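Local coordinates for cell division cycle protein 123 (Schizosaccharomyces pombe, PDB 4ZGP) that acts as an ATP-dependent folding chaperone built on an ATP-grasp fold, binding the gamma subunit of eIF2 so that it can assemble with alpha and beta, at residues Y92-R95 with E96-Q99; S35-Y38 with S39-K43. All blocks are in the same frame, centred on the assembly; numbering follows the deposited sequence.

Interaction 1: residues Y92-R95 with E96-Q99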
loop_
_atom_site.group_PDB
_atom_site.type_symbol
_atom_site.label_atom_id
_atom_site.label_comp_id
_atom_site.label_asym_id
_atom_site.label_seq_id
_atom_site.Cartn_x
_atom_site.Cartn_y
_atom_site.Cartn_z
ATOM N N TYR A 92 -17.637 -11.005 -17.450
ATOM C CA TYR A 92 -16.674 -11.653 -16.576
ATOM C C TYR A 92 -15.418 -11.966 -17.383
ATOM O O TYR A 92 -15.513 -12.261 -18.575
ATOM C CB TYR A 92 -17.274 -12.919 -15.972
ATOM C CG TYR A 92 -16.558 -13.420 -14.743
ATOM C CD1 TYR A 92 -16.707 -12.776 -13.518
ATOM C CD2 TYR A 92 -15.732 -14.538 -14.806
ATOM C CE1 TYR A 92 -16.059 -13.236 -12.389
ATOM C CE2 TYR A 92 -15.082 -15.005 -13.684
ATOM C CZ TYR A 92 -15.246 -14.352 -12.478
ATOM O OH TYR A 92 -14.596 -14.822 -11.357
ATOM N N PRO A 93 -14.232 -11.882 -16.750
ATOM C CA PRO A 93 -12.984 -12.090 -17.497
ATOM C C PRO A 93 -12.893 -13.481 -18.134
ATOM O O PRO A 93 -13.548 -14.408 -17.653
ATOM C CB PRO A 93 -11.902 -11.911 -16.424
ATOM C CG PRO A 93 -12.541 -11.001 -15.406
ATOM C CD PRO A 93 -13.979 -11.436 -15.366
ATOM N N GLU A 94 -12.093 -13.618 -19.189
ATOM C CA GLU A 94 -11.959 -14.899 -19.887
ATOM C C GLU A 94 -11.203 -15.919 -19.037
ATOM O O GLU A 94 -10.460 -15.552 -18.122
ATOM C CB GLU A 94 -11.261 -14.706 -21.232
ATOM C CG GLU A 94 -9.784 -14.357 -21.139
ATOM C CD GLU A 94 -9.166 -14.108 -22.510
ATOM O OE1 GLU A 94 -8.112 -14.714 -22.813
ATOM O OE2 GLU A 94 -9.735 -13.303 -23.284
ATOM N N ARG A 95 -11.398 -17.198 -19.342
ATOM C CA ARG A 95 -10.894 -18.276 -18.497
ATOM C C ARG A 95 -9.382 -18.229 -18.324
ATOM O O ARG A 95 -8.859 -18.605 -17.273
ATOM C CB ARG A 95 -11.310 -19.642 -19.063
ATOM C CG ARG A 95 -10.810 -20.810 -18.221
ATOM C CD ARG A 95 -11.323 -22.172 -18.680
ATOM N NE ARG A 95 -10.480 -23.231 -18.129
ATOM C CZ ARG A 95 -10.640 -23.758 -16.918
ATOM N NH1 ARG A 95 -9.813 -24.702 -16.492
ATOM N NH2 ARG A 95 -11.627 -23.339 -16.130
ATOM N N GLU A 96 -8.682 -17.769 -19.357
ATOM C CA GLU A 96 -7.228 -17.726 -19.338
ATOM C C GLU A 96 -6.740 -16.833 -18.199
ATOM O O GLU A 96 -5.800 -17.176 -17.470
ATOM C CB GLU A 96 -6.687 -17.223 -20.683
ATOM C CG GLU A 96 -6.780 -18.232 -21.831
ATOM C CD GLU A 96 -8.087 -18.159 -22.627
ATOM O OE1 GLU A 96 -8.999 -17.385 -22.257
ATOM O OE2 GLU A 96 -8.200 -18.886 -23.639
ATOM N N ALA A 97 -7.400 -15.692 -18.052
ATOM C CA ALA A 97 -7.086 -14.745 -16.990
ATOM C C ALA A 97 -7.414 -15.337 -15.627
ATOM O O ALA A 97 -6.629 -15.220 -14.687
ATOM C CB ALA A 97 -7.839 -13.461 -17.198
ATOM N N ILE A 98 -8.580 -15.972 -15.525
ATOM C CA ILE A 98 -8.987 -16.616 -14.283
ATOM C C ILE A 98 -7.976 -17.687 -13.855
ATOM O O ILE A 98 -7.626 -17.779 -12.674
ATOM C CB ILE A 98 -10.388 -17.267 -14.409
ATOM C CG1 ILE A 98 -11.427 -16.225 -14.822
ATOM C CG2 ILE A 98 -10.799 -17.929 -13.088
ATOM C CD1 ILE A 98 -11.601 -15.103 -13.841
ATOM N N GLN A 99 -7.517 -18.509 -14.798
ATOM C CA GLN A 99 -6.544 -19.553 -14.459
ATOM C C GLN A 99 -5.193 -18.958 -14.048
ATOM O O GLN A 99 -4.515 -19.477 -13.145
ATOM C CB GLN A 99 -6.358 -20.510 -15.638
ATOM C CG GLN A 99 -7.592 -21.330 -15.975
ATOM C CD GLN A 99 -8.046 -22.202 -14.822
ATOM O OE1 GLN A 99 -7.223 -22.788 -14.118
ATOM N NE2 GLN A 99 -9.358 -22.289 -14.625
#
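R95 and Q99, one helical turn apart at the start of helix 95-107, are bonded through the backbone, while their side chains merely meet. Q99 N donates to R95 O at 2.8 Å. A chi1 of 180° swings the R95 chain away from its own amide nitrogen and, extended as far as NE, it carries the guanidinium obliquely across the end of Q99, whose chain bends back at chi2. The amide therefore lies over one guanidinium face, planes 36° apart, with NE2 of Q99 3.0 Å from CZ of R95. Both groups present N-H donors there, so this is a tilted approach of the amide over the face and not a hydrogen bond, and the modelled amide orientation is doubtful.

I98 carries the apolar side. Its CD1 meets CE2 of Y92 at 3.5 Å, the two side chains crossing at about a right angle, and also reaches CB of P93 at 4.1 Å. E94, at the N-cap, accepts the first helical bond: I98 N reaches E94 O at 3.2 Å, while A97 N adds a weak one.

E96 bends at chi2, bringing its OE1 within 2.9 Å of E94 OE1, with the carboxylate planes 57° apart. Two acceptors this close imply that one carboxylate may be protonated, or that the pair may repel each other; by contrast, I98 meets Y92 and P93 mainly through carbon atoms.

Interaction 2: residues S35-Y38 with S39-K43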
loop_
_atom_site.group_PDB
_atom_site.type_symbol
_atom_site.label_atom_id
_atom_site.label_comp_id
_atom_site.label_asym_id
_atom_site.label_seq_id
_atom_site.Cartn_x
_atom_site.Cartn_y
_atom_site.Cartn_z
ATOM N N SER A 35 5.067 -2.729 -8.457
ATOM C CA SER A 35 6.121 -3.355 -9.249
ATOM C C SER A 35 7.442 -2.583 -9.144
ATOM O O SER A 35 8.506 -3.171 -9.225
ATOM C CB SER A 35 5.711 -3.469 -10.715
ATOM O OG SER A 35 5.357 -2.216 -11.265
ATOM N N SER A 36 7.375 -1.271 -8.944
ATOM C CA SER A 36 8.607 -0.498 -8.882
ATOM C C SER A 36 9.368 -0.737 -7.582
ATOM O O SER A 36 10.586 -0.752 -7.579
ATOM C CB SER A 36 8.326 1.002 -9.063
ATOM O OG SER A 36 7.771 1.259 -10.343
ATOM N N TRP A 37 8.687 -0.923 -6.465
ATOM C CA TRP A 37 9.465 -1.054 -5.244
ATOM C C TRP A 37 9.571 -2.486 -4.755
ATOM O O TRP A 37 10.488 -2.817 -3.993
ATOM C CB TRP A 37 8.910 -0.130 -4.149
ATOM C CG TRP A 37 7.486 -0.354 -3.718
ATOM C CD1 TRP A 37 6.385 0.340 -4.130
ATOM C CD2 TRP A 37 7.018 -1.318 -2.772
ATOM N NE1 TRP A 37 5.265 -0.138 -3.514
ATOM C CE2 TRP A 37 5.617 -1.157 -2.671
ATOM C CE3 TRP A 37 7.638 -2.320 -2.019
ATOM C CZ2 TRP A 37 4.825 -1.957 -1.851
ATOM C CZ3 TRP A 37 6.846 -3.110 -1.190
ATOM C CH2 TRP A 37 5.454 -2.924 -1.120
ATOM N N TYR A 38 8.668 -3.349 -5.208
ATOM C CA TYR A 38 8.709 -4.751 -4.772
ATOM C C TYR A 38 10.029 -5.366 -5.219
ATOM O O TYR A 38 10.664 -6.096 -4.471
ATOM C CB TYR A 38 7.534 -5.563 -5.327
ATOM C CG TYR A 38 7.581 -7.012 -4.890
ATOM C CD1 TYR A 38 7.270 -7.368 -3.585
ATOM C CD2 TYR A 38 7.966 -8.019 -5.770
ATOM C CE1 TYR A 38 7.325 -8.697 -3.174
ATOM C CE2 TYR A 38 8.028 -9.345 -5.360
ATOM C CZ TYR A 38 7.710 -9.673 -4.058
ATOM O OH TYR A 38 7.756 -10.987 -3.621
ATOM N N SER A 39 10.414 -5.024 -6.447
ATOM C CA SER A 39 11.697 -5.357 -7.054
ATOM C C SER A 39 12.878 -4.940 -6.186
ATOM O O SER A 39 13.753 -5.746 -5.882
ATOM C CB SER A 39 11.795 -4.671 -8.416
ATOM O OG SER A 39 11.206 -3.374 -8.316
ATOM N N LEU A 40 12.884 -3.674 -5.778
ATOM C CA LEU A 40 13.899 -3.165 -4.856
ATOM C C LEU A 40 14.004 -3.902 -3.536
ATOM O O LEU A 40 15.102 -4.123 -3.036
ATOM C CB LEU A 40 13.625 -1.693 -4.532
ATOM C CG LEU A 40 13.694 -0.701 -5.679
ATOM C CD1 LEU A 40 13.410 0.723 -5.159
ATOM C CD2 LEU A 40 15.086 -0.790 -6.346
ATOM N N PHE A 41 12.852 -4.224 -2.953
ATOM C CA PHE A 41 12.779 -4.577 -1.550
ATOM C C PHE A 41 12.191 -5.970 -1.312
ATOM O O PHE A 41 11.601 -6.222 -0.268
ATOM C CB PHE A 41 11.949 -3.497 -0.816
ATOM C CG PHE A 41 12.534 -2.118 -0.977
ATOM C CD1 PHE A 41 13.880 -1.935 -0.790
ATOM C CD2 PHE A 41 11.754 -1.051 -1.368
ATOM C CE1 PHE A 41 14.473 -0.677 -0.959
ATOM C CE2 PHE A 41 12.322 0.211 -1.525
ATOM C CZ PHE A 41 13.684 0.388 -1.323
ATOM N N ARG A 42 12.383 -6.868 -2.279
ATOM C CA ARG A 42 11.830 -8.217 -2.204
ATOM C C ARG A 42 12.204 -8.930 -0.911
ATOM O O ARG A 42 11.387 -9.632 -0.332
ATOM C CB ARG A 42 12.300 -9.041 -3.419
ATOM C CG ARG A 42 11.740 -10.467 -3.491
ATOM C CD ARG A 42 12.391 -11.242 -4.644
ATOM N NE ARG A 42 12.431 -10.433 -5.860
ATOM C CZ ARG A 42 11.557 -10.523 -6.860
ATOM N NH1 ARG A 42 10.568 -11.410 -6.815
ATOM N NH2 ARG A 42 11.681 -9.729 -7.915
ATOM N N LYS A 43 13.423 -8.726 -0.433
ATOM C CA LYS A 43 13.878 -9.396 0.783
ATOM C C LYS A 43 13.258 -8.835 2.077
ATOM O O LYS A 43 13.410 -9.428 3.148
ATOM C CB LYS A 43 15.403 -9.313 0.883
ATOM C CG LYS A 43 16.152 -10.036 -0.252
ATOM C CD LYS A 43 17.608 -9.584 -0.328
ATOM C CE LYS A 43 18.242 -10.000 -1.659
ATOM N NZ LYS A 43 19.615 -9.444 -1.820
HETATM O O HOH W 1 9.001 -11.029 -0.919
#
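Y38 leans its ring against R42, one turn further on where helix 34-40 gives way to a turn. At the root, Y38 CB sits by the S39 amide, as the chain itself dictates. A chi1 of 179° then turns the ring away from the Y38 nitrogen and obliquely across the R42 side chain. CE2 sits over one face of the guanidinium, 3.6 Å from NH1 of R42, but the planes stand 69° apart, so the groups are not stacked flat. CZ approaches R42 CG at 4.1 Å. At the tip, Y38 OH bonds to A48 N and to a water at 3.0 Å, and that water donates to R42 O. A phenylalanine here would probably keep the ring contacts but leave A48 N and the bridging water without their hydroxyl partner. On the backbone, F41 N bonds to W37 O at 2.9 Å. The S39 hydroxyl lies near two carbonyls, OG being 2.9 Å from S35 O and 2.8 Å from S36 O, its acceptor unsettled. The Y38 ring meets F34 and T45 nearby, its hydroxyl reaching the start of strand 48-51, whereas W37 and F41 pack on strand 253-261, W37 beside D258 and L256.

Overall arrangement
Interactions 1 and 2 are separate local contacts on one chain, 27 Å apart between centres and about 17 Å between nearest atoms, so neither touches the other. Only interaction 2 is near the nucleotide site: the W37 side chain comes about 7 Å from bound ADP, about 5 Å from that of the ATP-binding K115 and about 3 Å from that of D258, an ATP-binding residue also inferred to bind magnesium. Its centre lies 13 Å from the chain centre. Interaction 1, the loop end and first turn of helix 95-107, is centred 25 Å out, away from the annotated sites, where P93 and A97 touch helix 56-62 and Y92 and I98 touch helix 138-146.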